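Local coordinates for protein malonyl-CoA decarboxylase (Rhodopseudomonas palustris, PDB 4KSA) that probably catalyses the decarboxylation of malonyl-CoA to acetyl-CoA and carbon dioxide, and binds magnesium between two subunits, at residues H155-D158 against D159-L163. Numbering follows the deposited sequence.
With MG (magnesium ion), chain E.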
ATOM      1  N   HIS A 155      12.017   0.596 -41.443  1.00 54.01           N
ATOM      2  CA  HIS A 155      12.991  -0.283 -40.823  1.00 53.77           C
ATOM      3  C   HIS A 155      13.484   0.280 -39.506  1.00 51.75           C
ATOM      4  O   HIS A 155      14.225  -0.370 -38.765  1.00 52.44           O
ATOM      5  CB  HIS A 155      14.126  -0.570 -41.814  1.00 56.96           C
ATOM      6  CG  HIS A 155      13.631  -1.170 -43.093  1.00 59.63           C
ATOM      7  ND1 HIS A 155      13.435  -0.426 -44.237  1.00 60.88           N
ATOM      8  CD2 HIS A 155      13.131  -2.402 -43.356  1.00 61.14           C
ATOM      9  CE1 HIS A 155      12.830  -1.169 -45.146  1.00 62.03           C
ATOM     10  NE2 HIS A 155      12.633  -2.372 -44.636  1.00 62.47           N
ATOM     11  N   VAL A 156      13.061   1.500 -39.212  1.00 49.22           N
ATOM     12  CA  VAL A 156      13.403   2.112 -37.945  1.00 47.85           C
ATOM     13  C   VAL A 156      12.282   1.667 -37.014  1.00 48.01           C
ATOM     14  O   VAL A 156      12.513   1.311 -35.862  1.00 49.70           O
ATOM     15  CB  VAL A 156      13.401   3.641 -38.027  1.00 47.33           C
ATOM     16  CG1 VAL A 156      13.441   4.236 -36.615  1.00 46.47           C
ATOM     17  CG2 VAL A 156      14.594   4.112 -38.853  1.00 47.40           C
ATOM     18  N   ASP A 157      11.064   1.662 -37.537  1.00 47.08           N
ATOM     19  CA  ASP A 157       9.922   1.265 -36.749  1.00 47.81           C
ATOM     20  C   ASP A 157      10.049  -0.184 -36.297  1.00 48.68           C
ATOM     21  O   ASP A 157       9.603  -0.541 -35.205  1.00 47.56           O
ATOM     22  CB  ASP A 157       8.635   1.424 -37.541  1.00 47.91           C
ATOM     23  CG  ASP A 157       7.422   0.995 -36.746  1.00 50.92           C
ATOM     24  OD1 ASP A 157       6.659   0.105 -37.208  1.00 52.48           O
ATOM     25  OD2 ASP A 157       7.242   1.542 -35.642  1.00 51.10           O
ATOM     26  N   ASP A 158      10.654  -1.017 -37.136  1.00 48.15           N
ATOM     27  CA  ASP A 158      10.813  -2.420 -36.791  1.00 48.77           C
ATOM     28  C   ASP A 158      11.714  -2.597 -35.578  1.00 48.56           C
ATOM     29  O   ASP A 158      11.532  -3.531 -34.796  1.00 49.43           O
ATOM     30  CB  ASP A 158      11.370  -3.221 -37.977  1.00 48.84           C
ATOM     31  CG  ASP A 158      10.323  -3.498 -39.053  1.00 49.89           C
ATOM     32  OD1 ASP A 158      10.658  -4.219 -40.022  1.00 51.18           O
ATOM     33  OD2 ASP A 158       9.179  -3.004 -38.943  1.00 48.29           O
ATOM     34  N   ASP A 159      12.679  -1.705 -35.405  1.00 47.09           N
ATOM     35  CA  ASP A 159      13.562  -1.822 -34.256  1.00 49.41           C
ATOM     36  C   ASP A 159      12.860  -1.359 -32.987  1.00 48.87           C
ATOM     37  O   ASP A 159      13.085  -1.909 -31.904  1.00 49.92           O
ATOM     38  CB  ASP A 159      14.850  -1.025 -34.489  1.00 52.30           C
ATOM     39  CG  ASP A 159      15.783  -1.715 -35.471  1.00 54.24           C
ATOM     40  OD1 ASP A 159      16.484  -1.014 -36.233  1.00 55.14           O
ATOM     41  OD2 ASP A 159      15.814  -2.966 -35.473  1.00 54.48           O
ATOM     42  N   PHE A 160      12.003  -0.351 -33.124  1.00 45.66           N
ATOM     43  CA  PHE A 160      11.256   0.160 -31.987  1.00 43.27           C
ATOM     44  C   PHE A 160      10.337  -0.928 -31.458  1.00 41.15           C
ATOM     45  O   PHE A 160      10.234  -1.130 -30.255  1.00 41.19           O
ATOM     46  CB  PHE A 160      10.423   1.381 -32.394  1.00 42.72           C
ATOM     47  CG  PHE A 160      11.159   2.677 -32.282  1.00 42.00           C
ATOM     48  CD1 PHE A 160      11.284   3.310 -31.058  1.00 41.53           C
ATOM     49  CD2 PHE A 160      11.733   3.268 -33.400  1.00 43.77           C
ATOM     50  CE1 PHE A 160      11.966   4.518 -30.942  1.00 40.44           C
ATOM     51  CE2 PHE A 160      12.416   4.472 -33.293  1.00 43.56           C
ATOM     52  CZ  PHE A 160      12.526   5.094 -32.059  1.00 41.77           C
ATOM     53  N   VAL A 161       9.670  -1.622 -32.371  1.00 39.48           N
ATOM     54  CA  VAL A 161       8.750  -2.683 -32.002  1.00 37.67           C
ATOM     55  C   VAL A 161       9.483  -3.828 -31.297  1.00 38.96           C
ATOM     56  O   VAL A 161       8.963  -4.398 -30.347  1.00 40.72           O
ATOM     57  CB  VAL A 161       7.981  -3.207 -33.249  1.00 35.47           C
ATOM     58  CG1 VAL A 161       7.100  -4.404 -32.883  1.00 32.42           C
ATOM     59  CG2 VAL A 161       7.111  -2.097 -33.814  1.00 31.13           C
ATOM     60  N   HIS A 162      10.692  -4.158 -31.728  1.00 38.38           N
ATOM     61  CA  HIS A 162      11.405  -5.234 -31.062  1.00 39.21           C
ATOM     62  C   HIS A 162      11.679  -4.882 -29.597  1.00 38.39           C
ATOM     63  O   HIS A 162      11.508  -5.719 -28.715  1.00 39.34           O
ATOM     64  CB  HIS A 162      12.725  -5.546 -31.777  1.00 40.46           C
ATOM     65  CG  HIS A 162      13.524  -6.635 -31.120  1.00 42.21           C
ATOM     66  ND1 HIS A 162      13.096  -7.946 -31.067  1.00 40.71           N
ATOM     67  CD2 HIS A 162      14.705  -6.599 -30.455  1.00 42.49           C
ATOM     68  CE1 HIS A 162      13.978  -8.669 -30.397  1.00 41.58           C
ATOM     69  NE2 HIS A 162      14.962  -7.875 -30.015  1.00 43.51           N
ATOM     70  N   LEU A 163      12.096  -3.650 -29.334  1.00 37.30           N
ATOM     71  CA  LEU A 163      12.391  -3.237 -27.961  1.00 37.50           C
ATOM     72  C   LEU A 163      11.130  -2.995 -27.118  1.00 37.44           C
ATOM     73  O   LEU A 163      11.046  -3.506 -25.995  1.00 38.72           O
ATOM     74  CB  LEU A 163      13.295  -1.998 -27.962  1.00 35.33           C
ATOM     75  CG  LEU A 163      14.625  -2.215 -28.706  1.00 37.18           C
ATOM     76  CD1 LEU A 163      15.320  -0.887 -28.983  1.00 37.95           C
ATOM     77  CD2 LEU A 163      15.517  -3.136 -27.891  1.00 36.80           C
TER
HETATM   78 MG    MG E 501      17.076  -8.878 -29.258  1.00 64.57          MG
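V156 and F160, one turn apart on helix 154-167, run next to each other in the same direction. The apolar contact is V156 CG1 against F160 CE2, 3.5 Å apart. V156 CG1 is turned anti to its own N (chi1 167°), the rotation that brings this methyl to the ring. The ring sets its edge, not its face, against the V156 backbone, with CD2 3.2 Å from V156 O. Helices 132-146 and 118-126 pack on F160 from the same chain.

Backbone bonds join the two turns. F160 N donates to V156 O at 3.2 Å. V161 N reaches D157 O at 3.0 Å and H162 N reaches D158 O at 3.2 Å. D159 N adds a weak second bond to V156 O.

The acidic side chains find their partners beyond these two turns. D157 OD1 is 4.1 Å from V161 CG2, a loose contact, while OD2 makes a salt bridge to R140. D159 OD1 forms a salt bridge to R119, and OD2 accepts a hydrogen bond from Q120. D158 OD1 forms a salt bridge to R113 of the second subunit. These basic partners would be expected to keep the carboxylates ionised.

H162 has CG anti to N (chi1 179°), which carries the imidazole out to the magnesium ion. Its NE2 binds the ion at 2.5 Å, and H162 NE2 of the second subunit binds the same ion. The arrangement is an alpha-helix of the N-terminal helical domain, with V156, F160 and L163 packed on neighbouring helices and D158 and H162 at an intersubunit metal site and its surroundings.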